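Local coordinates for cupin domain protein (PDB 5ZBF) that probably acts as an iron-binding cupin isomerase in the biosynthesis of the Choi moiety of aeruginosins and binds 4-hydroxyphenylpyruvic acid, at residues A[52-64]-A[71-85]. Sequence-based numbering, arbitrary orientation. Where two conformers were deposited one is given.
Sequences MVLSGELELYIKD and ALQDIHVADANVSHG. With FE2 (Fe (II) ion), chain C.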
# COMPACT_ATOMS: atom_id res chain seq x y z
N MET A 52 -3.66 1.87 -4.48
CA MET A 52 -2.98 1.92 -5.77
C MET A 52 -3.28 0.65 -6.53
O MET A 52 -3.49 -0.41 -5.93
CB MET A 52 -1.47 1.99 -5.62
CG MET A 52 -0.94 3.13 -4.78
SD MET A 52 0.86 3.11 -4.90
CE MET A 52 1.08 3.18 -6.68
N VAL A 53 -3.29 0.76 -7.84
CA VAL A 53 -3.33 -0.39 -8.74
C VAL A 53 -1.89 -0.93 -8.86
O VAL A 53 -0.94 -0.15 -9.08
CB VAL A 53 -3.82 0.03 -10.13
CG1 VAL A 53 -3.74 -1.12 -11.12
CG2 VAL A 53 -5.22 0.63 -10.03
N LEU A 54 -1.74 -2.24 -8.73
CA LEU A 54 -0.45 -2.90 -8.95
C LEU A 54 -0.33 -3.51 -10.34
O LEU A 54 0.73 -3.50 -10.93
CB LEU A 54 -0.23 -3.99 -7.89
CG LEU A 54 -0.23 -3.56 -6.42
CD1 LEU A 54 -0.12 -4.78 -5.51
CD2 LEU A 54 0.91 -2.59 -6.14
N SER A 55 -1.44 -4.04 -10.85
CA SER A 55 -1.50 -4.60 -12.19
C SER A 55 -2.89 -4.32 -12.75
O SER A 55 -3.89 -4.55 -12.07
CB SER A 55 -1.24 -6.11 -12.14
OG SER A 55 -1.40 -6.69 -13.41
N GLY A 56 -2.94 -3.83 -13.98
CA GLY A 56 -4.19 -3.48 -14.64
C GLY A 56 -4.45 -1.99 -14.63
O GLY A 56 -3.51 -1.20 -14.74
N GLU A 57 -5.72 -1.60 -14.53
CA GLU A 57 -6.13 -0.21 -14.56
C GLU A 57 -7.45 -0.13 -13.81
O GLU A 57 -8.15 -1.14 -13.64
CB GLU A 57 -6.29 0.28 -16.01
CG GLU A 57 -6.48 1.78 -16.17
CD GLU A 57 -6.76 2.19 -17.61
OE1 GLU A 57 -6.57 1.38 -18.54
OE2 GLU A 57 -7.19 3.35 -17.81
N LEU A 58 -7.75 1.06 -13.31
CA LEU A 58 -8.99 1.28 -12.58
C LEU A 58 -9.47 2.70 -12.87
O LEU A 58 -8.66 3.58 -13.18
CB LEU A 58 -8.75 1.06 -11.10
CG LEU A 58 -9.87 0.66 -10.15
CD1 LEU A 58 -10.64 -0.57 -10.62
CD2 LEU A 58 -9.30 0.44 -8.76
N GLU A 59 -10.78 2.89 -12.83
CA GLU A 59 -11.37 4.21 -12.91
C GLU A 59 -12.04 4.50 -11.58
O GLU A 59 -12.89 3.72 -11.10
CB GLU A 59 -12.40 4.29 -14.02
CG GLU A 59 -11.81 4.22 -15.41
CD GLU A 59 -12.86 4.30 -16.49
OE1 GLU A 59 -13.99 3.81 -16.28
OE2 GLU A 59 -12.54 4.84 -17.57
N LEU A 60 -11.64 5.62 -10.99
CA LEU A 60 -12.18 6.11 -9.72
C LEU A 60 -13.36 7.07 -9.96
O LEU A 60 -13.25 8.05 -10.71
CB LEU A 60 -11.07 6.83 -8.94
CG LEU A 60 -11.48 7.62 -7.69
CD1 LEU A 60 -11.89 6.68 -6.58
CD2 LEU A 60 -10.32 8.50 -7.23
N TYR A 61 -14.48 6.79 -9.30
CA TYR A 61 -15.68 7.62 -9.32
C TYR A 61 -15.78 8.27 -7.95
O TYR A 61 -16.01 7.60 -6.94
CB TYR A 61 -16.91 6.76 -9.59
CG TYR A 61 -17.03 6.33 -11.03
CD1 TYR A 61 -18.06 6.80 -11.83
CD2 TYR A 61 -16.12 5.44 -11.59
CE1 TYR A 61 -18.19 6.40 -13.16
CE2 TYR A 61 -16.23 5.03 -12.91
CZ TYR A 61 -17.26 5.52 -13.69
OH TYR A 61 -17.37 5.11 -15.00
N ILE A 62 -15.57 9.58 -7.91
CA ILE A 62 -15.50 10.32 -6.66
C ILE A 62 -15.79 11.80 -6.94
O ILE A 62 -15.39 12.32 -7.97
CB ILE A 62 -14.12 10.12 -5.98
CG1 ILE A 62 -14.15 10.52 -4.51
CG2 ILE A 62 -13.02 10.87 -6.74
CD1 ILE A 62 -12.92 10.11 -3.73
N LYS A 63 -16.53 12.45 -6.04
CA LYS A 63 -16.88 13.87 -6.21
C LYS A 63 -17.38 14.21 -7.63
O LYS A 63 -16.90 15.17 -8.25
CB LYS A 63 -15.67 14.76 -5.86
CG LYS A 63 -15.05 14.44 -4.51
CD LYS A 63 -14.11 15.54 -4.04
CE LYS A 63 -13.50 15.18 -2.70
NZ LYS A 63 -12.45 16.14 -2.26
N ASP A 64 -18.32 13.41 -8.14
CA ASP A 64 -18.95 13.65 -9.45
C ASP A 64 -17.98 13.73 -10.64
O ASP A 64 -18.33 14.25 -11.70
CB ASP A 64 -19.86 14.89 -9.41
CG ASP A 64 -21.08 14.69 -8.52
N ALA A 71 -1.34 1.75 -13.07
CA ALA A 71 -0.57 0.79 -12.27
C ALA A 71 0.77 1.39 -11.81
O ALA A 71 1.49 1.98 -12.61
CB ALA A 71 -0.31 -0.47 -13.07
N LEU A 72 1.05 1.25 -10.52
CA LEU A 72 2.32 1.65 -9.90
C LEU A 72 2.63 3.15 -10.04
O LEU A 72 3.79 3.56 -9.92
CB LEU A 72 3.47 0.80 -10.44
CG LEU A 72 3.25 -0.72 -10.32
CD1 LEU A 72 4.43 -1.44 -10.94
CD2 LEU A 72 3.06 -1.14 -8.88
N GLN A 73 1.59 3.97 -10.26
CA GLN A 73 1.76 5.42 -10.44
C GLN A 73 0.81 6.26 -9.57
O GLN A 73 1.26 7.14 -8.83
CB GLN A 73 1.56 5.82 -11.90
CG GLN A 73 2.58 5.23 -12.86
CD GLN A 73 2.65 6.00 -14.17
OE1 GLN A 73 3.23 7.10 -14.23
NE2 GLN A 73 2.08 5.44 -15.22
N ASP A 74 -0.49 5.97 -9.66
CA ASP A 74 -1.49 6.82 -9.05
C ASP A 74 -1.99 6.23 -7.73
O ASP A 74 -2.05 5.01 -7.55
CB ASP A 74 -2.64 7.04 -10.04
CG ASP A 74 -2.17 7.69 -11.35
OD1 ASP A 74 -1.33 8.61 -11.31
OD2 ASP A 74 -2.62 7.26 -12.44
N ILE A 75 -2.29 7.12 -6.79
CA ILE A 75 -2.90 6.69 -5.55
C ILE A 75 -4.24 7.43 -5.40
O ILE A 75 -4.33 8.65 -5.54
CB ILE A 75 -1.92 6.77 -4.33
CG1 ILE A 75 -2.25 7.88 -3.34
CG2 ILE A 75 -0.46 6.86 -4.77
CD1 ILE A 75 -2.94 7.33 -2.12
N HIS A 76 -5.30 6.66 -5.19
CA HIS A 76 -6.62 7.25 -4.96
C HIS A 76 -6.72 7.61 -3.48
O HIS A 76 -6.14 6.93 -2.63
CB HIS A 76 -7.78 6.34 -5.42
CG HIS A 76 -8.08 5.19 -4.51
ND1 HIS A 76 -7.59 3.93 -4.73
CD2 HIS A 76 -8.83 5.11 -3.39
CE1 HIS A 76 -8.02 3.11 -3.78
NE2 HIS A 76 -8.77 3.81 -2.95
N VAL A 77 -7.46 8.68 -3.18
CA VAL A 77 -7.60 9.17 -1.82
C VAL A 77 -9.07 9.49 -1.57
O VAL A 77 -9.64 10.39 -2.19
CB VAL A 77 -6.73 10.43 -1.58
CG1 VAL A 77 -6.79 10.88 -0.12
CG2 VAL A 77 -5.28 10.20 -2.00
N ALA A 78 -9.70 8.72 -0.67
CA ALA A 78 -11.10 8.93 -0.30
C ALA A 78 -11.16 9.24 1.19
O ALA A 78 -11.02 8.34 2.02
CB ALA A 78 -11.92 7.70 -0.62
N ASP A 79 -11.36 10.51 1.53
CA ASP A 79 -11.46 10.91 2.93
C ASP A 79 -12.73 10.35 3.58
O ASP A 79 -13.55 9.75 2.90
CB ASP A 79 -11.40 12.43 3.05
CG ASP A 79 -9.99 12.99 2.81
OD1 ASP A 79 -9.00 12.22 2.80
OD2 ASP A 79 -9.89 14.21 2.63
N ALA A 80 -12.86 10.56 4.89
CA ALA A 80 -13.94 9.95 5.68
C ALA A 80 -15.31 10.22 5.07
O ALA A 80 -15.63 11.38 4.78
CB ALA A 80 -13.89 10.45 7.11
N ASN A 81 -16.09 9.16 4.86
CA ASN A 81 -17.45 9.25 4.33
C ASN A 81 -17.61 9.91 2.97
O ASN A 81 -18.72 10.31 2.59
CB ASN A 81 -18.37 9.92 5.36
CG ASN A 81 -18.49 9.12 6.64
OD1 ASN A 81 -18.08 9.57 7.70
ND2 ASN A 81 -19.02 7.90 6.53
N VAL A 82 -16.52 10.02 2.21
CA VAL A 82 -16.59 10.53 0.84
C VAL A 82 -17.01 9.36 -0.02
O VAL A 82 -16.37 8.30 -0.00
CB VAL A 82 -15.23 11.09 0.37
CG1 VAL A 82 -15.27 11.44 -1.12
CG2 VAL A 82 -14.86 12.31 1.20
N SER A 83 -18.10 9.53 -0.77
CA SER A 83 -18.61 8.46 -1.62
C SER A 83 -17.62 8.14 -2.72
O SER A 83 -17.14 9.03 -3.41
CB SER A 83 -19.97 8.83 -2.22
OG SER A 83 -20.98 8.78 -1.23
N HIS A 84 -17.30 6.86 -2.87
CA HIS A 84 -16.35 6.44 -3.90
C HIS A 84 -16.75 5.10 -4.49
O HIS A 84 -17.20 4.20 -3.78
CB HIS A 84 -14.93 6.39 -3.36
CG HIS A 84 -14.76 5.50 -2.17
ND1 HIS A 84 -15.12 5.89 -0.90
CD2 HIS A 84 -14.24 4.26 -2.05
CE1 HIS A 84 -14.84 4.92 -0.05
NE2 HIS A 84 -14.30 3.92 -0.73
N GLY A 85 -16.57 4.99 -5.80
CA GLY A 85 -16.83 3.75 -6.54
C GLY A 85 -15.75 3.56 -7.59
O GLY A 85 -14.89 4.43 -7.75
FE FE2 C . -14.07 2.03 0.27
O HOH W 1 -3.07 3.29 -9.18
O HOH W 2 -2.32 1.02 -15.66
O HOH W 3 -17.83 11.56 -3.72
O HOH W 4 -10.57 15.03 -0.41
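Ile62, on strand 57-62, packs against Val82 and Ala78, which flank the type II turn Asp79 to Val82 between strands 74-78 and 84-87. Its CB stays on the fringe of Ser83 O; CG1, anti to the backbone N (chi1 -163°), lies 3.5 Å from Ser83 O and 3.7 Å from Val82 CG1; CD1, at the tip, meets Val77 O (3.6 Å), Val82 CG1 and Ala78 CB. Ala78 CB in turn sits over one face of the His84 imidazole, offset toward its rim. Val82 O lies in the plane of this ring and takes the proton of ND1 (2.9 Å, 172°), which with the iron(II) bond at NE2 (2.1 Å), beside His43, His45 and Gln49, sets the ring's rotation. With an alanine here in place of Ile62, CG1 and CD1 are gone, which is likely to open a gap against Val82 and Ala78 and let the turn before His84 shift. Paired backbone bonds between Tyr61 and Gly85 hold the strands, and a water bridges Lys63 N to Ser83 O. At the far end Leu72 N bonds Val53 O (2.8 Å), while Leu54 CD2 meets Leu72 CD2, the side chains crossing at about a right angle. Apolar packing between the two sheets of this cupin barrel thus backs a histidine whose NE2 binds the iron.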